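Local atomic coordinates of glycosyl hydrolase, family 31/fibronectin type III domain protein (Clostridium perfringens, PDB entry 4LKS), a protein that binds galactose through a family 32 carbohydrate-binding module of a family 31 glycoside hydrolase, probably directing the enzyme to galactose-bearing glycans. Residues D45-E48 and N49-W52. Residues are numbered along the deposited sequence; the frame is centred on the assembly and turned at random.
Sequences DGDE and NTIW. With CA (calcium ion), chain C.
Thr50 grips the calcium ion twice, through its hydroxyl and its own carbonyl oxygen, while the same hydroxyl donates a hydrogen bond to Asp45. Thr50 OG1 lies 2.5 Å from the calcium and 2.6 Å from Asp45 OD2, consistent with a hydroxyl whose oxygen faces the metal while its proton goes to the carboxylate. Both groups reach this meeting by the same first torsion, which tucks Asp45 CG and Thr50 OG1 each between backbone N and carbonyl carbon, and the two side chains approach from opposite directions. The Asp45 carboxylate thereby divides its work. Asp45 OD2 accepts the hydroxyl through its syn lone pair, whereas Asp45 OD1 binds calcium at 2.5 Å and also takes the backbone N-H of Asp47 from 56° out of the carboxylate plane, closing an Asx turn with Gly46 at its middle, in a left-handed backbone region.

Next comes a type I beta turn from Asp47 to Thr50. Its closing bond, Thr50 N to Asp47 O, is weak at 3.5 Å, and that carbonyl oxygen is also a calcium ligand at 2.3 Å. The loop, which leads into strand 52-53, thus supplies four ligand atoms from three residues; Asn42 and Ala160 complete the site, Ala160 belonging to strand 158-166 of the beta-sandwich, the fold of F5/8 type C modules. The bound galactose lies about 12 Å from the Thr50 side chain, so the calcium does not touch it; its role is consistent with a structural one in this loop.

Within the same turn, Asp47 CG stands anti to the backbone N (chi1 -167°), and Asp47 OD1 accepts a hydrogen bond from Asn49 N at 3.0 Å. The bond is nearly straight (N-H...O angle 164°), yet the N-H arrives from well above the carboxylate plane. A water donates to Asp47 OD1 and accepts from Asn49 ND2, bridging the two side chains.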
ATOM      1  N   ASP A  45       2.868   4.371   9.451  1.00 10.23           N
ATOM      2  CA  ASP A  45       3.253   4.740  10.815  1.00 10.40           C
ATOM      3  C   ASP A  45       3.872   3.590  11.617  1.00 10.31           C
ATOM      4  O   ASP A  45       4.086   3.711  12.837  1.00 14.04           O
ATOM      5  CB  ASP A  45       2.062   5.343  11.572  1.00 11.00           C
ATOM      6  CG  ASP A  45       0.912   4.368  11.741  1.00 10.36           C
ATOM      7  OD1 ASP A  45       0.980   3.224  11.234  1.00  9.00           O
ATOM      8  OD2 ASP A  45      -0.078   4.763  12.403  1.00 11.23           O
ATOM      9  N   GLY A  46       4.167   2.479  10.946  1.00  9.85           N
ATOM     10  CA  GLY A  46       4.756   1.326  11.614  1.00 11.94           C
ATOM     11  C   GLY A  46       3.823   0.611  12.584  1.00 10.98           C
ATOM     12  O   GLY A  46       4.269  -0.243  13.368  1.00 14.70           O
ATOM     13  N   ASP A  47       2.536   0.937  12.521  1.00 10.84           N
ATOM     14  CA  ASP A  47       1.544   0.432  13.473  1.00 10.74           C
ATOM     15  C   ASP A  47       0.515  -0.452  12.775  1.00 10.64           C
ATOM     16  O   ASP A  47      -0.233   0.011  11.887  1.00 10.93           O
ATOM     17  CB  ASP A  47       0.863   1.624  14.140  1.00  9.21           C
ATOM     18  CG  ASP A  47       0.061   1.254  15.354  1.00 11.04           C
ATOM     19  OD1 ASP A  47      -0.254   0.060  15.572  1.00 11.05           O
ATOM     20  OD2 ASP A  47      -0.256   2.197  16.101  1.00 10.26           O
ATOM     21  N   GLU A  48       0.464  -1.726  13.162  1.00 10.46           N
ATOM     22  CA  GLU A  48      -0.442  -2.674  12.522  1.00 11.25           C
ATOM     23  C   GLU A  48      -1.911  -2.407  12.846  1.00 11.09           C
ATOM     24  O   GLU A  48      -2.801  -2.891  12.148  1.00 14.37           O
ATOM     25  CB  GLU A  48      -0.092  -4.114  12.921  1.00 12.50           C
ATOM     26  CG  GLU A  48       1.373  -4.471  12.766  1.00 13.40           C
ATOM     27  CD  GLU A  48       2.228  -4.116  13.986  1.00 18.80           C
ATOM     28  OE1 GLU A  48       1.794  -3.309  14.849  1.00 15.16           O
ATOM     29  OE2 GLU A  48       3.354  -4.657  14.073  1.00 22.25           O
ATOM     30  N   ASN A  49      -2.162  -1.621  13.891  1.00 10.12           N
ATOM     31  CA  ASN A  49      -3.528  -1.388  14.362  1.00  9.87           C
ATOM     32  C   ASN A  49      -4.224  -0.176  13.766  1.00 12.29           C
ATOM     33  O   ASN A  49      -5.417   0.030  13.986  1.00 14.74           O
ATOM     34  CB  ASN A  49      -3.560  -1.282  15.889  1.00 11.87           C
ATOM     35  CG  ASN A  49      -3.365  -2.619  16.550  1.00 13.46           C
ATOM     36  OD1 ASN A  49      -3.877  -3.627  16.065  1.00 15.58           O
ATOM     37  ND2 ASN A  49      -2.591  -2.647  17.637  1.00 14.24           N
ATOM     38  N   THR A  50      -3.478   0.632  13.029  1.00 11.11           N
ATOM     39  CA  THR A  50      -4.050   1.813  12.406  1.00 10.58           C
ATOM     40  C   THR A  50      -4.098   1.582  10.902  1.00 11.61           C
ATOM     41  O   THR A  50      -3.247   0.890  10.345  1.00 12.44           O
ATOM     42  CB  THR A  50      -3.213   3.066  12.693  1.00 10.55           C
ATOM     43  OG1 THR A  50      -1.896   2.875  12.170  1.00 11.35           O
ATOM     44  CG2 THR A  50      -3.123   3.332  14.208  1.00 12.06           C
ATOM     45  N   ILE A  51      -5.089   2.161  10.238  1.00  9.99           N
ATOM     46  CA  ILE A  51      -5.204   1.984   8.797  1.00 11.29           C
ATOM     47  C   ILE A  51      -5.515   3.271   8.072  1.00 10.27           C
ATOM     48  O   ILE A  51      -6.135   4.180   8.630  1.00  9.98           O
ATOM     49  CB  ILE A  51      -6.303   0.972   8.410  1.00 10.52           C
ATOM     50  CG1 ILE A  51      -7.688   1.479   8.822  1.00 10.70           C
ATOM     51  CG2 ILE A  51      -6.016  -0.402   9.011  1.00 12.97           C
ATOM     52  CD1 ILE A  51      -8.823   0.601   8.329  1.00 13.65           C
ATOM     53  N   TRP A  52      -5.057   3.353   6.829  1.00  9.55           N
ATOM     54  CA  TRP A  52      -5.666   4.269   5.872  1.00  8.13           C
ATOM     55  C   TRP A  52      -6.851   3.536   5.260  1.00  8.73           C
ATOM     56  O   TRP A  52      -6.748   2.344   4.958  1.00  8.71           O
ATOM     57  CB  TRP A  52      -4.672   4.653   4.771  1.00  9.73           C
ATOM     58  CG  TRP A  52      -5.354   5.271   3.580  1.00  9.34           C
ATOM     59  CD1 TRP A  52      -6.110   6.407   3.571  1.00 10.35           C
ATOM     60  CD2 TRP A  52      -5.351   4.780   2.231  1.00  9.14           C
ATOM     61  NE1 TRP A  52      -6.583   6.655   2.306  1.00 10.56           N
ATOM     62  CE2 TRP A  52      -6.127   5.677   1.461  1.00 10.15           C
ATOM     63  CE3 TRP A  52      -4.765   3.677   1.597  1.00  9.28           C
ATOM     64  CZ2 TRP A  52      -6.336   5.502   0.086  1.00  9.69           C
ATOM     65  CZ3 TRP A  52      -4.969   3.507   0.221  1.00 11.56           C
ATOM     66  CH2 TRP A  52      -5.748   4.416  -0.513  1.00 11.43           C
TER
HETATM   67 CA    CA C 201      -0.772   1.642  10.371  0.63  9.62          CA
HETATM   68  O   HOH W   1      -1.238  -0.152  18.063  1.00 11.73           O